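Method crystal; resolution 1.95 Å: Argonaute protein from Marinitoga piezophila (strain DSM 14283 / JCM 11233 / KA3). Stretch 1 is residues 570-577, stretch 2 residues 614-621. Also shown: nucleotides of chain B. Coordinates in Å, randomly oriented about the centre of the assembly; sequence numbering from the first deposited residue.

Stretch 1 570-577: IYYPKTFL
Stretch 2 614-621: YTNYKLPY

Two largely extended segments of one Argonaute chain run nearly antiparallel, their end-to-end directions 161° apart, and bury 408 Å² between them beside three nucleotides of chain B. Ile570 and Tyr571 (phi/psi -114/148) belong to a strand that begins earlier in the chain; Pro573 (-70/157) onward is loop, through Lys574 (-62/134), Thr575 (-157/141, chi1 m) and Phe576 (-88/4). Stretch 2 is irregular until Pro620, which sits at the N-cap position right before a helix. The register sets Pro573 against Lys618 (CA-CA 5.6 Å) and Lys574 against Asn616 (CA-CA 7.3 Å), and side chains carry the hydrogen bonds that join the segments.

Tyr614 (chi1 m) starts sideways and its end leads away. Thr615 (-139/160, chi1 p) sets CG2 4.0 Å from Phe576 CE1, at the edge of that ring (chi1 p, chi2 -88°), while Thr615 OG1 shares a very short 2.4 Å hydrogen bond with O2' of U3. Asn616 (-127/155, chi1 p, chi2 -101°) points toward stretch 1 and uses both ends of its amide: Asn616 ND2 donates to the backbone Lys574 O at 2.9 Å (158°), and Asn616 OD1 accepts a very short 2.5 Å bond from Lys574 NZ, whose side chain is t, t, p, m. Asn616 ND2 also donates to Tyr617 O at 3.3 Å (171°), within its own stretch. Tyr617 (-70/153, chi1 m) points away, its ring edge near OP1 of A4.

Lys618 (-98/-33; m, t, t, t) breaks the extended run and gives the largest covered area, 91 Å². Lys618 CB lies 3.9 Å from Pro573 CG and Lys618 CE 3.9 Å from Thr575 OG1, which itself donates to Lys574 O at 2.7 Å. Lys618 O accepts a 2.5 Å hydrogen bond from Tyr571 OH, near the plane of that ring (chi1 p, chi2 82°). Leu619 (-104/158; m, t) points away, and Pro620 CD lies 3.4 Å from Tyr571 OH.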

# COMPACT_ATOMS: atom_id res chain seq x y z
N ILE A 570 2.47 -16.09 -0.32
CA ILE A 570 2.26 -14.92 0.53
C ILE A 570 3.45 -14.80 1.45
O ILE A 570 3.83 -15.77 2.12
CB ILE A 570 0.97 -15.04 1.37
CG1 ILE A 570 -0.24 -15.34 0.49
CG2 ILE A 570 0.72 -13.76 2.15
CD1 ILE A 570 -1.51 -15.48 1.28
N TYR A 571 4.04 -13.61 1.51
CA TYR A 571 5.04 -13.33 2.52
C TYR A 571 4.52 -12.25 3.46
O TYR A 571 3.73 -11.38 3.08
CB TYR A 571 6.39 -12.92 1.91
CG TYR A 571 6.47 -11.53 1.30
CD1 TYR A 571 6.70 -10.41 2.10
CD2 TYR A 571 6.37 -11.34 -0.07
CE1 TYR A 571 6.79 -9.15 1.56
CE2 TYR A 571 6.46 -10.08 -0.62
CZ TYR A 571 6.67 -8.98 0.19
OH TYR A 571 6.77 -7.72 -0.36
N TYR A 572 4.95 -12.34 4.72
CA TYR A 572 4.58 -11.38 5.75
C TYR A 572 5.86 -10.69 6.21
O TYR A 572 6.63 -11.26 6.99
CB TYR A 572 3.88 -12.07 6.92
CG TYR A 572 2.56 -12.70 6.54
CD1 TYR A 572 2.51 -13.92 5.88
CD2 TYR A 572 1.35 -12.08 6.83
CE1 TYR A 572 1.31 -14.50 5.52
CE2 TYR A 572 0.14 -12.64 6.48
CZ TYR A 572 0.13 -13.86 5.83
OH TYR A 572 -1.07 -14.44 5.48
N PRO A 573 6.14 -9.48 5.73
CA PRO A 573 7.41 -8.83 6.05
C PRO A 573 7.49 -8.43 7.51
O PRO A 573 6.48 -8.25 8.19
CB PRO A 573 7.43 -7.60 5.13
CG PRO A 573 5.98 -7.29 4.91
CD PRO A 573 5.27 -8.62 4.90
N LYS A 574 8.72 -8.29 7.99
CA LYS A 574 8.93 -7.89 9.38
C LYS A 574 8.36 -6.50 9.61
O LYS A 574 8.56 -5.58 8.81
CB LYS A 574 10.42 -7.91 9.73
CG LYS A 574 10.70 -7.56 11.19
CD LYS A 574 12.12 -7.90 11.61
CE LYS A 574 13.11 -6.81 11.20
NZ LYS A 574 13.26 -6.70 9.73
N THR A 575 7.63 -6.35 10.71
CA THR A 575 6.94 -5.10 11.02
C THR A 575 6.70 -5.05 12.52
O THR A 575 6.39 -6.08 13.14
CB THR A 575 5.62 -5.00 10.25
OG1 THR A 575 5.84 -5.20 8.85
CG2 THR A 575 4.99 -3.64 10.45
N PHE A 576 6.85 -3.87 13.11
CA PHE A 576 6.47 -3.65 14.50
C PHE A 576 5.01 -3.24 14.64
O PHE A 576 4.57 -2.96 15.75
CB PHE A 576 7.38 -2.59 15.14
CG PHE A 576 7.43 -1.28 14.41
CD1 PHE A 576 8.34 -1.08 13.39
CD2 PHE A 576 6.56 -0.25 14.74
CE1 PHE A 576 8.39 0.13 12.71
CE2 PHE A 576 6.60 0.95 14.07
CZ PHE A 576 7.52 1.14 13.05
N LEU A 577 4.26 -3.21 13.54
CA LEU A 577 2.83 -2.94 13.54
C LEU A 577 2.06 -4.26 13.42
O LEU A 577 2.59 -5.34 13.74
CB LEU A 577 2.47 -1.97 12.41
CG LEU A 577 2.96 -0.53 12.41
CD1 LEU A 577 4.37 -0.42 11.87
CD2 LEU A 577 2.02 0.35 11.60
N TYR A 614 16.68 0.99 10.92
CA TYR A 614 15.77 0.64 12.01
C TYR A 614 14.38 0.24 11.53
O TYR A 614 13.56 -0.17 12.36
CB TYR A 614 15.68 1.80 13.00
CG TYR A 614 17.04 2.20 13.55
CD1 TYR A 614 17.73 1.36 14.42
CD2 TYR A 614 17.63 3.40 13.19
CE1 TYR A 614 18.97 1.71 14.92
CE2 TYR A 614 18.88 3.76 13.69
CZ TYR A 614 19.54 2.91 14.55
OH TYR A 614 20.78 3.27 15.05
N THR A 615 14.09 0.37 10.24
CA THR A 615 12.86 -0.15 9.64
C THR A 615 13.21 -0.76 8.30
O THR A 615 14.24 -0.45 7.70
CB THR A 615 11.78 0.93 9.44
OG1 THR A 615 12.20 1.85 8.43
CG2 THR A 615 11.51 1.69 10.74
N ASN A 616 12.33 -1.64 7.81
CA ASN A 616 12.54 -2.27 6.52
C ASN A 616 11.32 -2.08 5.63
O ASN A 616 10.20 -1.88 6.11
CB ASN A 616 12.86 -3.77 6.66
CG ASN A 616 11.85 -4.50 7.52
OD1 ASN A 616 12.10 -4.77 8.69
ND2 ASN A 616 10.70 -4.82 6.94
N TYR A 617 11.56 -2.14 4.33
CA TYR A 617 10.48 -2.02 3.35
C TYR A 617 9.58 -3.25 3.39
O TYR A 617 10.01 -4.35 3.76
CB TYR A 617 11.06 -1.83 1.95
CG TYR A 617 11.80 -0.53 1.77
CD1 TYR A 617 11.26 0.67 2.23
CD2 TYR A 617 13.04 -0.49 1.16
CE1 TYR A 617 11.93 1.87 2.07
CE2 TYR A 617 13.72 0.71 1.00
CZ TYR A 617 13.16 1.88 1.46
OH TYR A 617 13.83 3.08 1.30
N LYS A 618 8.32 -3.05 3.01
CA LYS A 618 7.34 -4.13 2.96
C LYS A 618 7.17 -4.71 1.57
O LYS A 618 6.92 -5.92 1.44
CB LYS A 618 5.98 -3.63 3.47
CG LYS A 618 5.97 -3.34 4.96
CD LYS A 618 4.97 -2.26 5.32
CE LYS A 618 5.06 -1.92 6.80
NZ LYS A 618 4.53 -0.56 7.10
N LEU A 619 7.31 -3.90 0.54
CA LEU A 619 7.19 -4.31 -0.85
C LEU A 619 8.57 -4.41 -1.49
O LEU A 619 9.53 -3.81 -1.02
CB LEU A 619 6.33 -3.30 -1.63
CG LEU A 619 4.90 -3.16 -1.10
CD1 LEU A 619 4.18 -2.00 -1.77
CD2 LEU A 619 4.14 -4.46 -1.32
N PRO A 620 8.70 -5.18 -2.58
CA PRO A 620 9.97 -5.20 -3.30
C PRO A 620 10.35 -3.80 -3.73
O PRO A 620 9.50 -3.00 -4.12
CB PRO A 620 9.69 -6.11 -4.51
CG PRO A 620 8.20 -6.16 -4.62
CD PRO A 620 7.69 -6.04 -3.22
N TYR A 621 11.65 -3.50 -3.62
CA TYR A 621 12.13 -2.13 -3.81
C TYR A 621 11.67 -1.49 -5.12
O TYR A 621 11.21 -0.34 -5.08
CB TYR A 621 13.66 -2.12 -3.69
CG TYR A 621 14.28 -0.75 -3.53
CD1 TYR A 621 13.72 0.20 -2.68
CD2 TYR A 621 15.45 -0.42 -4.20
CE1 TYR A 621 14.29 1.45 -2.53
CE2 TYR A 621 16.03 0.82 -4.06
CZ TYR A 621 15.45 1.75 -3.22
OH TYR A 621 16.04 2.99 -3.08
P U B 3 13.24 10.43 6.17
OP1 U B 3 13.41 10.38 4.70
OP2 U B 3 12.03 11.04 6.75
O5' U B 3 13.34 8.94 6.71
C5' U B 3 12.17 8.20 7.02
C4' U B 3 12.49 6.94 7.77
O4' U B 3 12.85 7.26 9.14
C3' U B 3 11.35 5.96 7.90
O3' U B 3 11.22 5.13 6.77
C2' U B 3 11.69 5.19 9.17
O2' U B 3 12.66 4.20 8.90
C1' U B 3 12.34 6.29 10.02
N1 U B 3 11.35 6.94 10.91
C2 U B 3 10.82 6.22 11.96
O2 U B 3 11.13 5.06 12.21
N3 U B 3 9.91 6.90 12.73
C4 U B 3 9.48 8.19 12.55
O4 U B 3 8.65 8.67 13.33
C5 U B 3 10.07 8.88 11.44
C6 U B 3 10.96 8.24 10.68
P A B 4 9.86 5.12 5.92
OP1 A B 4 9.96 4.02 4.92
OP2 A B 4 9.60 6.51 5.47
O5' A B 4 8.75 4.71 6.99
C5' A B 4 8.84 3.48 7.68
C4' A B 4 7.92 3.44 8.88
O4' A B 4 8.33 4.44 9.85
C3' A B 4 6.46 3.78 8.62
O3' A B 4 5.73 2.70 8.06
C2' A B 4 5.98 4.18 10.00
O2' A B 4 5.74 3.04 10.81
C1' A B 4 7.20 4.92 10.55
N9 A B 4 7.09 6.37 10.36
C8 A B 4 7.64 7.15 9.37
N7 A B 4 7.36 8.42 9.48
C5 A B 4 6.57 8.49 10.62
C6 A B 4 5.94 9.57 11.27
N6 A B 4 6.03 10.84 10.85
N1 A B 4 5.23 9.30 12.39
C2 A B 4 5.15 8.04 12.81
N3 A B 4 5.69 6.94 12.28
C4 A B 4 6.39 7.24 11.17
P C B 5 4.51 2.98 7.05
OP1 C B 5 4.01 1.67 6.56
OP2 C B 5 4.94 4.00 6.07
O5' C B 5 3.38 3.62 7.97
C5' C B 5 2.87 2.93 9.11
C4' C B 5 2.17 3.87 10.06
O4' C B 5 3.06 4.96 10.40
C3' C B 5 0.92 4.54 9.51
O3' C B 5 -0.22 3.73 9.72
C2' C B 5 0.85 5.86 10.28
O2' C B 5 0.15 5.70 11.50
C1' C B 5 2.32 6.15 10.59
N1 C B 5 2.92 7.22 9.76
C2 C B 5 2.67 8.56 10.08
O2 C B 5 1.92 8.82 11.03
N3 C B 5 3.24 9.54 9.34
C4 C B 5 4.04 9.23 8.32
N4 C B 5 4.58 10.23 7.62
C5 C B 5 4.33 7.87 7.98
C6 C B 5 3.76 6.92 8.72